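Side-chain contacts in GARP domain-containing protein (Trypanosoma brucei brucei TREU927, PDB 6XZ6), which acts as a receptor for the complement regulator factor H of the mammalian host and increases transmission of the parasite to tsetse flies: residues G39-S44 / V88-A93; M95-F100 / Q185-E190; L28-R33 / A103-E108; R57-A62 / R75-A80; A20-K25 / P148-R153. All blocks are in the same frame, centred on the assembly; numbering follows the deposited sequence.

Contact 1: residues G39-S44 / V88-A93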
# COMPACT_ATOMS: atom_id res chain seq x y z
N GLY A 39 -12.55 -13.35 -2.05
CA GLY A 39 -13.96 -13.47 -2.40
C GLY A 39 -14.14 -13.89 -3.84
O GLY A 39 -14.87 -14.83 -4.10
N ALA A 40 -13.42 -13.24 -4.77
CA ALA A 40 -13.43 -13.54 -6.20
C ALA A 40 -12.99 -14.98 -6.47
O ALA A 40 -13.65 -15.67 -7.23
CB ALA A 40 -12.54 -12.57 -6.94
N LEU A 41 -11.91 -15.44 -5.80
CA LEU A 41 -11.42 -16.82 -5.93
C LEU A 41 -12.42 -17.86 -5.43
O LEU A 41 -12.67 -18.84 -6.13
CB LEU A 41 -10.05 -16.97 -5.25
CG LEU A 41 -9.50 -18.38 -5.09
CD1 LEU A 41 -9.24 -19.04 -6.42
CD2 LEU A 41 -8.26 -18.37 -4.27
N GLU A 42 -12.98 -17.68 -4.24
CA GLU A 42 -13.95 -18.62 -3.70
C GLU A 42 -15.22 -18.70 -4.53
O GLU A 42 -15.76 -19.79 -4.70
CB GLU A 42 -14.21 -18.31 -2.23
CG GLU A 42 -12.99 -18.62 -1.36
CD GLU A 42 -12.55 -20.07 -1.24
OE1 GLU A 42 -13.42 -20.96 -1.09
OE2 GLU A 42 -11.32 -20.32 -1.27
N GLU A 43 -15.64 -17.60 -5.15
CA GLU A 43 -16.79 -17.61 -6.07
C GLU A 43 -16.45 -18.43 -7.32
O GLU A 43 -17.32 -19.15 -7.82
CB GLU A 43 -17.20 -16.20 -6.48
CG GLU A 43 -18.64 -15.86 -6.08
CD GLU A 43 -19.66 -15.89 -7.20
OE1 GLU A 43 -20.24 -14.81 -7.50
OE2 GLU A 43 -19.91 -16.98 -7.77
N SER A 44 -15.18 -18.33 -7.82
CA SER A 44 -14.73 -19.08 -9.00
C SER A 44 -14.65 -20.56 -8.70
O SER A 44 -14.92 -21.38 -9.58
CB SER A 44 -13.41 -18.53 -9.53
OG SER A 44 -12.30 -18.86 -8.72
N VAL A 88 -8.55 -21.59 -11.85
CA VAL A 88 -7.10 -21.78 -11.78
C VAL A 88 -6.41 -20.42 -12.04
O VAL A 88 -5.43 -20.08 -11.36
CB VAL A 88 -6.62 -22.90 -12.74
CG1 VAL A 88 -5.12 -22.85 -12.94
CG2 VAL A 88 -7.06 -24.27 -12.23
N ARG A 89 -6.95 -19.63 -13.00
CA ARG A 89 -6.46 -18.29 -13.30
C ARG A 89 -6.73 -17.33 -12.13
O ARG A 89 -5.90 -16.46 -11.88
CB ARG A 89 -7.05 -17.76 -14.59
CG ARG A 89 -6.32 -18.28 -15.82
CD ARG A 89 -6.76 -17.60 -17.10
NE ARG A 89 -8.18 -17.82 -17.36
CZ ARG A 89 -8.65 -18.83 -18.07
NH1 ARG A 89 -7.82 -19.69 -18.65
NH2 ARG A 89 -9.97 -18.98 -18.23
N ALA A 90 -7.86 -17.52 -11.38
CA ALA A 90 -8.20 -16.73 -10.19
C ALA A 90 -7.25 -17.08 -9.02
O ALA A 90 -6.91 -16.19 -8.25
CB ALA A 90 -9.66 -16.93 -9.79
N GLU A 91 -6.78 -18.35 -8.94
CA GLU A 91 -5.77 -18.81 -7.94
C GLU A 91 -4.48 -18.03 -8.09
O GLU A 91 -3.93 -17.54 -7.10
CB GLU A 91 -5.40 -20.31 -8.11
CG GLU A 91 -6.13 -21.30 -7.21
CD GLU A 91 -5.76 -21.30 -5.74
OE1 GLU A 91 -6.07 -22.31 -5.07
OE2 GLU A 91 -5.18 -20.30 -5.25
N ALA A 92 -3.96 -17.97 -9.34
CA ALA A 92 -2.73 -17.28 -9.71
C ALA A 92 -2.86 -15.78 -9.52
O ALA A 92 -1.98 -15.19 -8.93
CB ALA A 92 -2.35 -17.61 -11.14
N ALA A 93 -3.99 -15.17 -9.91
CA ALA A 93 -4.17 -13.73 -9.72
C ALA A 93 -4.23 -13.34 -8.23
O ALA A 93 -3.58 -12.36 -7.88
CB ALA A 93 -5.39 -13.23 -10.47
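Leu-41 reaches across from helix 4-61 and lays its CD1 methyl against the backbone of helix 67-125, 3.6 Å from Glu-91 N, where the small side chain of Ala-90 leaves the main chain accessible. The same methyl lies 4.0 Å from Ala-90 CB and comes within 3.9 Å of Glu-91 CG, so CD1 alone meets the alanine and the aliphatic stem of the glutamate. Its sister CD2 lies by the carboxylate, 3.8 Å from Glu-91 OE2. With CG anti to the backbone N (chi1 170°), Leu-41 projects both branches at the partner helix. A turn further on, Ser-44 places OG 3.4 Å from Ala-90 CB, a packing contact. That hydroxyl is satisfied at home: it donates to Leu-41 O at 2.6 Å, folding back on its own helix, which lets a polar side chain sit buried against a methyl. Glu-91, at the exposed margin, keeps its carboxylate on the outer side, where OE1 has a long, weak ion pair with Lys-45. Thr-191 of helix 165-208 also touches Ala-90. The two segments run antiparallel at 162°, their axes 8.9 Å apart at closest approach. This spacing, with alanine facing leucine between long neighbouring helices, is characteristic of the close antiparallel packing in an alanine-rich helical bundle.

Contact 2: residues M95-F100 / Q185-E190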
# COMPACT_ATOMS: atom_id res chain seq x y z
N MET A 95 -2.88 -14.97 -5.67
CA MET A 95 -1.52 -15.22 -5.19
C MET A 95 -0.72 -13.92 -5.47
O MET A 95 0.01 -13.48 -4.58
CB MET A 95 -0.94 -16.47 -5.90
CG MET A 95 0.56 -16.67 -5.76
SD MET A 95 1.62 -15.63 -6.82
CE MET A 95 1.43 -16.40 -8.36
N GLU A 96 -0.89 -13.28 -6.66
CA GLU A 96 -0.18 -12.03 -6.96
C GLU A 96 -0.67 -10.90 -6.04
O GLU A 96 0.14 -10.15 -5.53
CB GLU A 96 -0.28 -11.58 -8.43
CG GLU A 96 -0.13 -12.65 -9.51
CD GLU A 96 1.25 -13.15 -9.91
OE1 GLU A 96 1.36 -13.81 -10.97
OE2 GLU A 96 2.22 -12.91 -9.15
N VAL A 97 -1.99 -10.81 -5.81
CA VAL A 97 -2.57 -9.82 -4.88
C VAL A 97 -1.87 -9.96 -3.50
O VAL A 97 -1.37 -8.97 -2.99
CB VAL A 97 -4.13 -9.94 -4.76
CG1 VAL A 97 -4.66 -9.06 -3.64
CG2 VAL A 97 -4.82 -9.64 -6.07
N LYS A 98 -1.82 -11.17 -2.92
CA LYS A 98 -1.14 -11.39 -1.63
C LYS A 98 0.37 -10.97 -1.69
O LYS A 98 0.89 -10.43 -0.72
CB LYS A 98 -1.28 -12.85 -1.18
CG LYS A 98 -2.57 -13.12 -0.44
CD LYS A 98 -3.25 -14.43 -0.87
CE LYS A 98 -4.74 -14.43 -0.55
NZ LYS A 98 -5.50 -13.38 -1.32
N ARG A 99 1.03 -11.18 -2.82
CA ARG A 99 2.42 -10.86 -3.05
C ARG A 99 2.69 -9.34 -3.13
O ARG A 99 3.67 -8.89 -2.53
CB ARG A 99 2.88 -11.57 -4.32
CG ARG A 99 4.31 -11.34 -4.66
CD ARG A 99 4.53 -11.79 -6.07
NE ARG A 99 5.37 -10.83 -6.77
CZ ARG A 99 5.33 -10.61 -8.07
NH1 ARG A 99 4.49 -11.30 -8.84
NH2 ARG A 99 6.12 -9.71 -8.62
N PHE A 100 1.87 -8.57 -3.86
CA PHE A 100 2.01 -7.12 -3.96
C PHE A 100 1.60 -6.40 -2.70
O PHE A 100 2.19 -5.38 -2.37
CB PHE A 100 1.29 -6.58 -5.19
CG PHE A 100 1.92 -7.08 -6.47
CD1 PHE A 100 3.25 -6.81 -6.76
CD2 PHE A 100 1.18 -7.84 -7.38
CE1 PHE A 100 3.84 -7.30 -7.92
CE2 PHE A 100 1.77 -8.33 -8.55
CZ PHE A 100 3.09 -8.05 -8.82
N GLN A 185 -3.57 -3.61 -8.31
CA GLN A 185 -4.87 -3.30 -8.91
C GLN A 185 -5.12 -4.10 -10.19
O GLN A 185 -6.25 -4.55 -10.41
CB GLN A 185 -5.04 -1.78 -9.10
CG GLN A 185 -4.74 -1.02 -7.78
CD GLN A 185 -4.79 0.48 -7.92
OE1 GLN A 185 -4.45 1.06 -8.96
NE2 GLN A 185 -5.18 1.15 -6.84
N LYS A 186 -4.06 -4.39 -10.99
CA LYS A 186 -4.19 -5.21 -12.21
C LYS A 186 -4.52 -6.65 -11.81
O LYS A 186 -5.38 -7.27 -12.44
CB LYS A 186 -2.90 -5.19 -13.06
CG LYS A 186 -2.57 -3.86 -13.73
CD LYS A 186 -1.50 -4.02 -14.82
CE LYS A 186 -0.09 -3.72 -14.37
NZ LYS A 186 0.21 -2.26 -14.42
N ALA A 187 -3.87 -7.16 -10.74
CA ALA A 187 -4.07 -8.51 -10.21
C ALA A 187 -5.43 -8.69 -9.59
O ALA A 187 -6.00 -9.77 -9.68
CB ALA A 187 -2.99 -8.85 -9.22
N THR A 188 -5.98 -7.64 -8.97
CA THR A 188 -7.34 -7.72 -8.40
C THR A 188 -8.37 -7.81 -9.53
O THR A 188 -9.28 -8.64 -9.44
CB THR A 188 -7.59 -6.60 -7.36
OG1 THR A 188 -6.47 -6.50 -6.49
CG2 THR A 188 -8.83 -6.87 -6.53
N ALA A 189 -8.22 -7.00 -10.59
CA ALA A 189 -9.11 -7.01 -11.75
C ALA A 189 -9.10 -8.38 -12.47
O ALA A 189 -10.16 -8.86 -12.88
CB ALA A 189 -8.72 -5.90 -12.73
N GLU A 190 -7.91 -8.99 -12.59
CA GLU A 190 -7.72 -10.32 -13.18
C GLU A 190 -8.44 -11.42 -12.36
O GLU A 190 -8.88 -12.41 -12.96
CB GLU A 190 -6.22 -10.66 -13.25
CG GLU A 190 -5.41 -9.96 -14.32
CD GLU A 190 -3.89 -10.03 -14.15
OE1 GLU A 190 -3.39 -10.99 -13.52
OE2 GLU A 190 -3.19 -9.12 -14.66
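The CG2 methyl of Val-97 packs on Ala-187, 3.7 Å from Ala-187 CB and as near to the carbonyl carbon of the same residue. Val-97 holds CG1 anti to the backbone N (chi1 171°), which leaves CG2 as the branch that enters the partner helix, while CG1 turns toward helix 4-61 and packs against the backbone O of Arg-33. A beta-branched residue suits this place because it offers one methyl to each neighbour. Ala-187 has a second partner in Glu-96, whose CB sits 3.9 Å from Ala-187 CB; only the root of the glutamate is used, since its chain bends at chi2 and carries the carboxylate outward. The small methyl permits the axes of the antiparallel segments to close to 8.5 Å, and Ala-37 of helix 4-61 also touches Val-97, so the pair belongs to the core of a three-helix bundle built from helices 4-61, 67-125 and 165-208. Thr-188 adds its OG1, 3.6 Å from Val-97 CG2, the two side chains crossing at about a right angle. Its hydroxyl is hydrogen-bonded to Leu-184 O one turn earlier, which satisfies it within its own helix. On the outer side, Glu-96 OE2 forms a salt bridge with Arg-99 NH1 at 2.8 Å; the oxygen lies in the guanidinium plane, but the nitrogen comes from above the carboxylate plane, and Phe-100 CZ lies over one guanidinium face.

Contact 3: residues L28-R33 / A103-E108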
# COMPACT_ATOMS: atom_id res chain seq x y z
N LEU A 28 -4.74 -0.57 4.92
CA LEU A 28 -6.19 -0.67 4.93
C LEU A 28 -6.67 -1.00 3.50
O LEU A 28 -7.51 -1.86 3.31
CB LEU A 28 -6.81 0.64 5.44
CG LEU A 28 -6.15 1.36 6.63
CD1 LEU A 28 -6.79 2.73 6.85
CD2 LEU A 28 -6.23 0.54 7.89
N LEU A 29 -6.07 -0.36 2.52
CA LEU A 29 -6.29 -0.55 1.09
C LEU A 29 -5.86 -1.98 0.65
O LEU A 29 -6.66 -2.66 0.03
CB LEU A 29 -5.43 0.51 0.39
CG LEU A 29 -5.63 0.76 -1.07
CD1 LEU A 29 -5.33 2.22 -1.38
CD2 LEU A 29 -4.71 -0.14 -1.89
N THR A 30 -4.64 -2.44 1.01
CA THR A 30 -4.15 -3.78 0.65
C THR A 30 -5.05 -4.85 1.21
O THR A 30 -5.22 -5.86 0.55
CB THR A 30 -2.69 -4.03 1.08
OG1 THR A 30 -2.59 -3.98 2.51
CG2 THR A 30 -1.69 -3.08 0.44
N GLU A 31 -5.62 -4.66 2.41
CA GLU A 31 -6.53 -5.60 3.07
C GLU A 31 -7.86 -5.72 2.32
O GLU A 31 -8.40 -6.81 2.21
CB GLU A 31 -6.78 -5.17 4.50
CG GLU A 31 -7.26 -6.27 5.42
CD GLU A 31 -7.52 -5.78 6.83
OE1 GLU A 31 -6.70 -6.09 7.72
OE2 GLU A 31 -8.53 -5.06 7.03
N GLU A 32 -8.38 -4.59 1.79
CA GLU A 32 -9.63 -4.57 1.01
C GLU A 32 -9.43 -5.37 -0.28
O GLU A 32 -10.29 -6.17 -0.64
CB GLU A 32 -10.07 -3.13 0.73
CG GLU A 32 -10.44 -2.39 2.01
CD GLU A 32 -11.25 -1.11 1.85
OE1 GLU A 32 -10.64 -0.01 1.83
OE2 GLU A 32 -12.49 -1.21 1.79
N ARG A 33 -8.26 -5.20 -0.93
CA ARG A 33 -7.86 -5.90 -2.15
C ARG A 33 -7.67 -7.39 -1.92
O ARG A 33 -8.14 -8.19 -2.73
CB ARG A 33 -6.60 -5.26 -2.74
CG ARG A 33 -6.79 -3.78 -3.17
CD ARG A 33 -7.85 -3.58 -4.23
NE ARG A 33 -8.52 -2.30 -4.03
CZ ARG A 33 -9.46 -1.80 -4.83
NH1 ARG A 33 -10.00 -0.61 -4.57
NH2 ARG A 33 -9.85 -2.46 -5.92
N ALA A 103 4.48 -6.68 -0.28
CA ALA A 103 5.51 -5.74 -0.70
C ALA A 103 5.20 -4.34 -0.19
O ALA A 103 6.07 -3.67 0.36
CB ALA A 103 5.59 -5.74 -2.22
N LEU A 104 3.93 -3.94 -0.34
CA LEU A 104 3.42 -2.64 0.08
C LEU A 104 3.34 -2.52 1.59
O LEU A 104 3.51 -1.44 2.14
CB LEU A 104 2.07 -2.39 -0.56
CG LEU A 104 2.09 -2.00 -2.04
CD1 LEU A 104 0.70 -2.15 -2.63
CD2 LEU A 104 2.64 -0.59 -2.24
N ASP A 105 3.14 -3.65 2.27
CA ASP A 105 3.08 -3.68 3.72
C ASP A 105 4.46 -3.53 4.33
O ASP A 105 4.60 -2.89 5.36
CB ASP A 105 2.30 -4.92 4.19
CG ASP A 105 0.77 -4.78 4.10
OD1 ASP A 105 0.28 -3.96 3.26
OD2 ASP A 105 0.07 -5.48 4.85
N SER A 106 5.49 -4.06 3.66
CA SER A 106 6.89 -3.93 4.08
C SER A 106 7.34 -2.47 3.91
O SER A 106 8.10 -1.97 4.75
CB SER A 106 7.78 -4.83 3.24
OG SER A 106 7.48 -6.17 3.56
N PHE A 107 6.86 -1.82 2.84
CA PHE A 107 7.15 -0.43 2.52
C PHE A 107 6.56 0.50 3.58
O PHE A 107 7.27 1.36 4.12
CB PHE A 107 6.64 -0.10 1.12
CG PHE A 107 6.59 1.36 0.77
CD1 PHE A 107 7.77 2.10 0.68
CD2 PHE A 107 5.38 2.00 0.53
CE1 PHE A 107 7.72 3.46 0.36
CE2 PHE A 107 5.34 3.35 0.19
CZ PHE A 107 6.51 4.07 0.12
N GLU A 108 5.27 0.31 3.91
CA GLU A 108 4.57 1.10 4.91
C GLU A 108 5.26 0.92 6.25
O GLU A 108 5.49 1.89 6.97
CB GLU A 108 3.09 0.70 4.94
CG GLU A 108 2.27 1.37 6.03
CD GLU A 108 2.27 0.79 7.45
OE1 GLU A 108 2.74 -0.36 7.63
OE2 GLU A 108 1.78 1.50 8.37
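Thr-30 faces two consecutive residues of helix 67-125, offering its hydroxyl to Asp-105 and its methyl to Leu-104. On the polar side, Thr-30 OG1 lies 3.0 Å from Asp-105 OD1, a separation that suits a hydrogen bond, but the threonine has one proton and Pro-27 O of its own helix lies within reach of it, so the two acceptors compete and the bond across the helices remains unsettled. The torsion of Thr-30 places OG1 between the backbone N and the carbonyl carbon (chi1 64°), close to the carbonyls of the preceding turn and facing the aspartate as well. The Asp-105 and Thr-30 side chains run alongside each other with opposite headings, and OD1 is the oxygen nearest the threonine. The other oxygen, OD2, is held in a salt bridge by Arg-34, the stronger partner, so the carboxylate has a cation at OD2 and the hydroxyl near OD1. On the apolar side, Thr-30 CG2 is 4.0 Å from both Leu-104 CB and Leu-104 CD1, though it also passes 3.6 Å from Asp-105 OD1. Leu-104 packs on Ala-177 and Leu-29 on Leu-181, which join this contact to helix 165-208. Threonine suits this border since it carries a hydroxyl and a methyl on one short stem. The chemistry implies an acid held at the border of a buried interface, its charge probably stabilised by Arg-34.

Contact 4: residues R57-A62 / R75-A80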
# COMPACT_ATOMS: atom_id res chain seq x y z
N ARG A 57 -24.71 -34.32 -14.43
CA ARG A 57 -26.16 -34.46 -14.60
C ARG A 57 -26.49 -34.60 -16.10
O ARG A 57 -27.37 -35.39 -16.47
CB ARG A 57 -26.88 -33.24 -13.96
CG ARG A 57 -28.34 -33.06 -14.33
CD ARG A 57 -28.91 -31.82 -13.69
NE ARG A 57 -30.24 -31.50 -14.21
CZ ARG A 57 -30.98 -30.45 -13.83
NH1 ARG A 57 -32.18 -30.25 -14.36
NH2 ARG A 57 -30.52 -29.61 -12.91
N ALA A 58 -25.78 -33.85 -16.96
CA ALA A 58 -25.95 -33.91 -18.41
C ALA A 58 -25.43 -35.23 -19.00
O ALA A 58 -26.12 -35.86 -19.80
CB ALA A 58 -25.29 -32.72 -19.07
N GLU A 59 -24.23 -35.65 -18.59
CA GLU A 59 -23.57 -36.87 -19.06
C GLU A 59 -24.35 -38.12 -18.70
O GLU A 59 -24.50 -39.00 -19.55
CB GLU A 59 -22.11 -36.93 -18.59
CG GLU A 59 -21.24 -35.95 -19.37
CD GLU A 59 -19.80 -35.75 -18.93
OE1 GLU A 59 -19.50 -35.87 -17.72
OE2 GLU A 59 -18.97 -35.45 -19.82
N ALA A 60 -24.89 -38.19 -17.48
CA ALA A 60 -25.73 -39.30 -17.01
C ALA A 60 -27.08 -39.29 -17.75
O ALA A 60 -27.59 -40.35 -18.12
CB ALA A 60 -25.94 -39.20 -15.51
N GLY A 61 -27.62 -38.09 -18.00
CA GLY A 61 -28.87 -37.88 -18.72
C GLY A 61 -28.82 -38.26 -20.19
O GLY A 61 -29.78 -38.84 -20.71
N ALA A 62 -27.71 -37.93 -20.87
CA ALA A 62 -27.51 -38.20 -22.30
C ALA A 62 -27.10 -39.63 -22.64
O ALA A 62 -26.97 -39.93 -23.83
CB ALA A 62 -26.51 -37.21 -22.88
N ARG A 75 -21.34 -29.95 -24.50
CA ARG A 75 -21.36 -28.50 -24.28
C ARG A 75 -21.29 -28.12 -22.79
O ARG A 75 -20.67 -27.10 -22.44
CB ARG A 75 -22.62 -27.87 -24.90
CG ARG A 75 -22.57 -27.69 -26.40
CD ARG A 75 -23.52 -26.60 -26.84
NE ARG A 75 -23.35 -26.27 -28.25
CZ ARG A 75 -24.35 -26.20 -29.12
NH1 ARG A 75 -24.10 -25.91 -30.39
NH2 ARG A 75 -25.60 -26.42 -28.73
N ALA A 76 -21.96 -28.92 -21.92
CA ALA A 76 -21.98 -28.76 -20.46
C ALA A 76 -20.64 -29.20 -19.89
O ALA A 76 -20.20 -28.66 -18.88
CB ALA A 76 -23.09 -29.59 -19.85
N ARG A 77 -19.98 -30.18 -20.55
CA ARG A 77 -18.65 -30.68 -20.16
C ARG A 77 -17.60 -29.65 -20.51
O ARG A 77 -16.68 -29.44 -19.73
CB ARG A 77 -18.34 -32.02 -20.85
CG ARG A 77 -16.92 -32.55 -20.65
CD ARG A 77 -16.79 -33.37 -19.38
NE ARG A 77 -16.55 -32.55 -18.19
CZ ARG A 77 -16.96 -32.86 -16.97
NH1 ARG A 77 -16.68 -32.06 -15.94
NH2 ARG A 77 -17.67 -33.96 -16.76
N GLU A 78 -17.71 -29.02 -21.69
CA GLU A 78 -16.76 -28.01 -22.12
C GLU A 78 -16.85 -26.75 -21.25
O GLU A 78 -15.82 -26.13 -20.98
CB GLU A 78 -16.88 -27.72 -23.62
CG GLU A 78 -15.73 -26.90 -24.22
CD GLU A 78 -14.32 -27.13 -23.71
OE1 GLU A 78 -13.70 -26.15 -23.24
OE2 GLU A 78 -13.83 -28.29 -23.79
N ALA A 79 -18.06 -26.41 -20.77
CA ALA A 79 -18.28 -25.26 -19.89
C ALA A 79 -17.78 -25.53 -18.47
O ALA A 79 -17.26 -24.63 -17.82
CB ALA A 79 -19.75 -24.90 -19.86
N ALA A 80 -17.88 -26.79 -18.02
CA ALA A 80 -17.44 -27.20 -16.69
C ALA A 80 -15.92 -27.09 -16.59
O ALA A 80 -15.40 -26.71 -15.52
CB ALA A 80 -17.88 -28.64 -16.41
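Arg-77 NH2 meets Glu-59 OE1 at 2.8 Å, a salt bridge whose hydrogen bond is weak because the N-H points well off the line, at 129°. The carboxylate oxygen lies at the edge of the guanidinium, near its plane, although the two flat groups are turned 51° against each other. Glu-59 reaches over with an extended chain beyond CG, while Arg-77 leaves its helix with CG anti to the backbone N (chi1 173°) and then bends at chi2 and chi3, which folds its guanidinium back to the acid. The two side chains cross at about a right angle, and Glu-59 OE2 lies over the aliphatic stem of the arginine, 3.6 Å from Arg-77 CB. Such long, flexible residues suit the margin, where they can bridge the distance between helices. Beneath them Ala-58 CB touches Ala-76 CB at 3.9 Å, small methyls that let the backbones approach; Ala-209 and Phe-212 pack against Ala-58, and Glu-208 of helix 165-208 against Ala-76. Only a short turn separates helix 4-61 from helix 67-125, so an alanine pair inside and an ion pair outside close the end of an antiparallel helical hairpin.

Contact 5: residues A20-K25 / P148-R153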
# COMPACT_ATOMS: atom_id res chain seq x y z
N ALA A 20 2.66 10.80 5.39
CA ALA A 20 2.22 10.01 6.56
C ALA A 20 0.80 9.47 6.41
O ALA A 20 0.54 8.32 6.78
CB ALA A 20 2.32 10.83 7.82
N LYS A 21 -0.12 10.31 5.88
CA LYS A 21 -1.53 10.02 5.62
C LYS A 21 -1.70 8.90 4.59
O LYS A 21 -2.58 8.06 4.74
CB LYS A 21 -2.25 11.28 5.15
CG LYS A 21 -2.65 12.24 6.27
CD LYS A 21 -3.26 13.53 5.68
CE LYS A 21 -4.64 13.34 5.11
NZ LYS A 21 -5.32 14.63 4.81
N GLN A 22 -0.84 8.86 3.56
CA GLN A 22 -0.82 7.82 2.52
C GLN A 22 -0.31 6.49 3.07
O GLN A 22 -0.83 5.44 2.71
CB GLN A 22 0.10 8.23 1.37
CG GLN A 22 -0.44 9.40 0.58
CD GLN A 22 0.51 9.83 -0.50
OE1 GLN A 22 1.72 9.50 -0.51
NE2 GLN A 22 -0.02 10.56 -1.43
N LEU A 23 0.73 6.54 3.93
CA LEU A 23 1.32 5.35 4.56
C LEU A 23 0.38 4.68 5.56
O LEU A 23 0.42 3.47 5.70
CB LEU A 23 2.72 5.66 5.17
CG LEU A 23 3.80 6.18 4.15
CD1 LEU A 23 5.02 6.60 4.85
CD2 LEU A 23 4.18 5.13 3.15
N ARG A 24 -0.50 5.42 6.20
CA ARG A 24 -1.48 4.84 7.12
C ARG A 24 -2.66 4.21 6.36
O ARG A 24 -3.24 3.25 6.86
CB ARG A 24 -1.96 5.90 8.11
CG ARG A 24 -0.83 6.43 8.96
CD ARG A 24 -1.25 7.71 9.62
NE ARG A 24 -0.19 8.31 10.43
CZ ARG A 24 -0.17 9.58 10.82
NH1 ARG A 24 -1.14 10.41 10.46
NH2 ARG A 24 0.83 10.04 11.54
N LYS A 25 -2.98 4.73 5.16
CA LYS A 25 -4.03 4.22 4.27
C LYS A 25 -3.63 2.96 3.55
O LYS A 25 -4.48 2.09 3.43
CB LYS A 25 -4.51 5.30 3.27
CG LYS A 25 -5.72 4.92 2.38
CD LYS A 25 -6.95 4.51 3.20
CE LYS A 25 -8.21 4.45 2.39
NZ LYS A 25 -9.22 3.59 3.05
N PRO A 148 -1.18 5.14 -7.46
CA PRO A 148 0.27 5.22 -7.74
C PRO A 148 0.80 6.64 -8.01
O PRO A 148 1.88 6.96 -7.56
CB PRO A 148 0.42 4.31 -8.97
CG PRO A 148 -0.67 3.31 -8.81
CD PRO A 148 -1.83 4.14 -8.33
N GLU A 149 0.03 7.50 -8.69
CA GLU A 149 0.39 8.88 -9.04
C GLU A 149 0.46 9.78 -7.80
O GLU A 149 1.31 10.67 -7.76
CB GLU A 149 -0.58 9.49 -10.08
CG GLU A 149 -1.04 8.53 -11.19
CD GLU A 149 -2.26 7.67 -10.88
OE1 GLU A 149 -3.36 8.24 -10.68
OE2 GLU A 149 -2.12 6.42 -10.84
N ALA A 150 -0.44 9.58 -6.82
CA ALA A 150 -0.46 10.37 -5.57
C ALA A 150 0.74 10.01 -4.72
O ALA A 150 1.34 10.88 -4.10
CB ALA A 150 -1.74 10.11 -4.79
N LEU A 151 1.11 8.72 -4.70
CA LEU A 151 2.26 8.23 -3.97
C LEU A 151 3.56 8.87 -4.47
O LEU A 151 4.32 9.37 -3.65
CB LEU A 151 2.31 6.69 -4.07
CG LEU A 151 3.01 5.89 -2.98
CD1 LEU A 151 2.45 6.19 -1.60
CD2 LEU A 151 2.81 4.44 -3.24
N THR A 152 3.81 8.93 -5.81
CA THR A 152 5.04 9.50 -6.40
C THR A 152 5.06 11.02 -6.31
O THR A 152 6.13 11.60 -6.11
CB THR A 152 5.28 9.02 -7.85
OG1 THR A 152 4.18 9.39 -8.69
CG2 THR A 152 5.50 7.55 -7.96
N ARG A 153 3.90 11.68 -6.48
CA ARG A 153 3.79 13.14 -6.40
C ARG A 153 4.22 13.64 -5.02
O ARG A 153 5.08 14.53 -4.93
CB ARG A 153 2.36 13.58 -6.70
CG ARG A 153 2.23 15.01 -7.18
CD ARG A 153 0.82 15.56 -7.05
NE ARG A 153 0.27 15.25 -5.74
CZ ARG A 153 -0.84 14.54 -5.55
NH1 ARG A 153 -1.55 14.12 -6.59
NH2 ARG A 153 -1.24 14.25 -4.32
O HOH W 1 4.46 9.53 -0.96
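Gln-22 starts with CG anti to the carbonyl carbon (chi1 -69°) and then runs out fully extended (chi2 177°), a shape that delivers its amide to the backbone of Ala-150 and Leu-151. There NE2 donates to Ala-150 O at 3.0 Å and an angle of 156°, arriving from above the carbonyl plane. The other end of the amide, OE1, accepts from a water 2.8 Å away, which also donates to Leu-151 O, 2.7 Å from it. This is consistent with the modelled orientation of the amide, since Ala-150 O can only accept. Leu-151 CD1 lies 3.6 Å from Gln-22 OE1, and Ala-150 CB packs beside NE2. Glutamine suits this buried position because it is long enough to bring a donor to Ala-150 O and an acceptor to the water. The segment 148-153 begins helix 148-161 and lies beside helix 4-61; Leu-23 next to Gln-22 packs on Phe-107 and Tyr-111 of helix 67-125, while Thr-152 rests on helix 165-208.

How the contacts relate
Contacts 1, 3 and 4 are successive clasps between helices 4-61 and 67-125, nested along the chain, with contact 4 near the turn, its centre about 36 Å from the centre of the chain. Contact 2 joins helix 67-125 to helix 165-208 and touches contacts 1, 3 and 5, its centre about 11 Å from those of contacts 1 and 3. Contact 5 brings in the shorter helix 148-161. Contacts 2, 3 and 5 are buried, contacts 1 and 4 partly so. Burial does not decide the chemistry: contact 2 is buried and mainly apolar, contacts 3 and 5 are buried yet polar, contact 1 is partly buried and carried by methyls, and an ion pair borders contact 4.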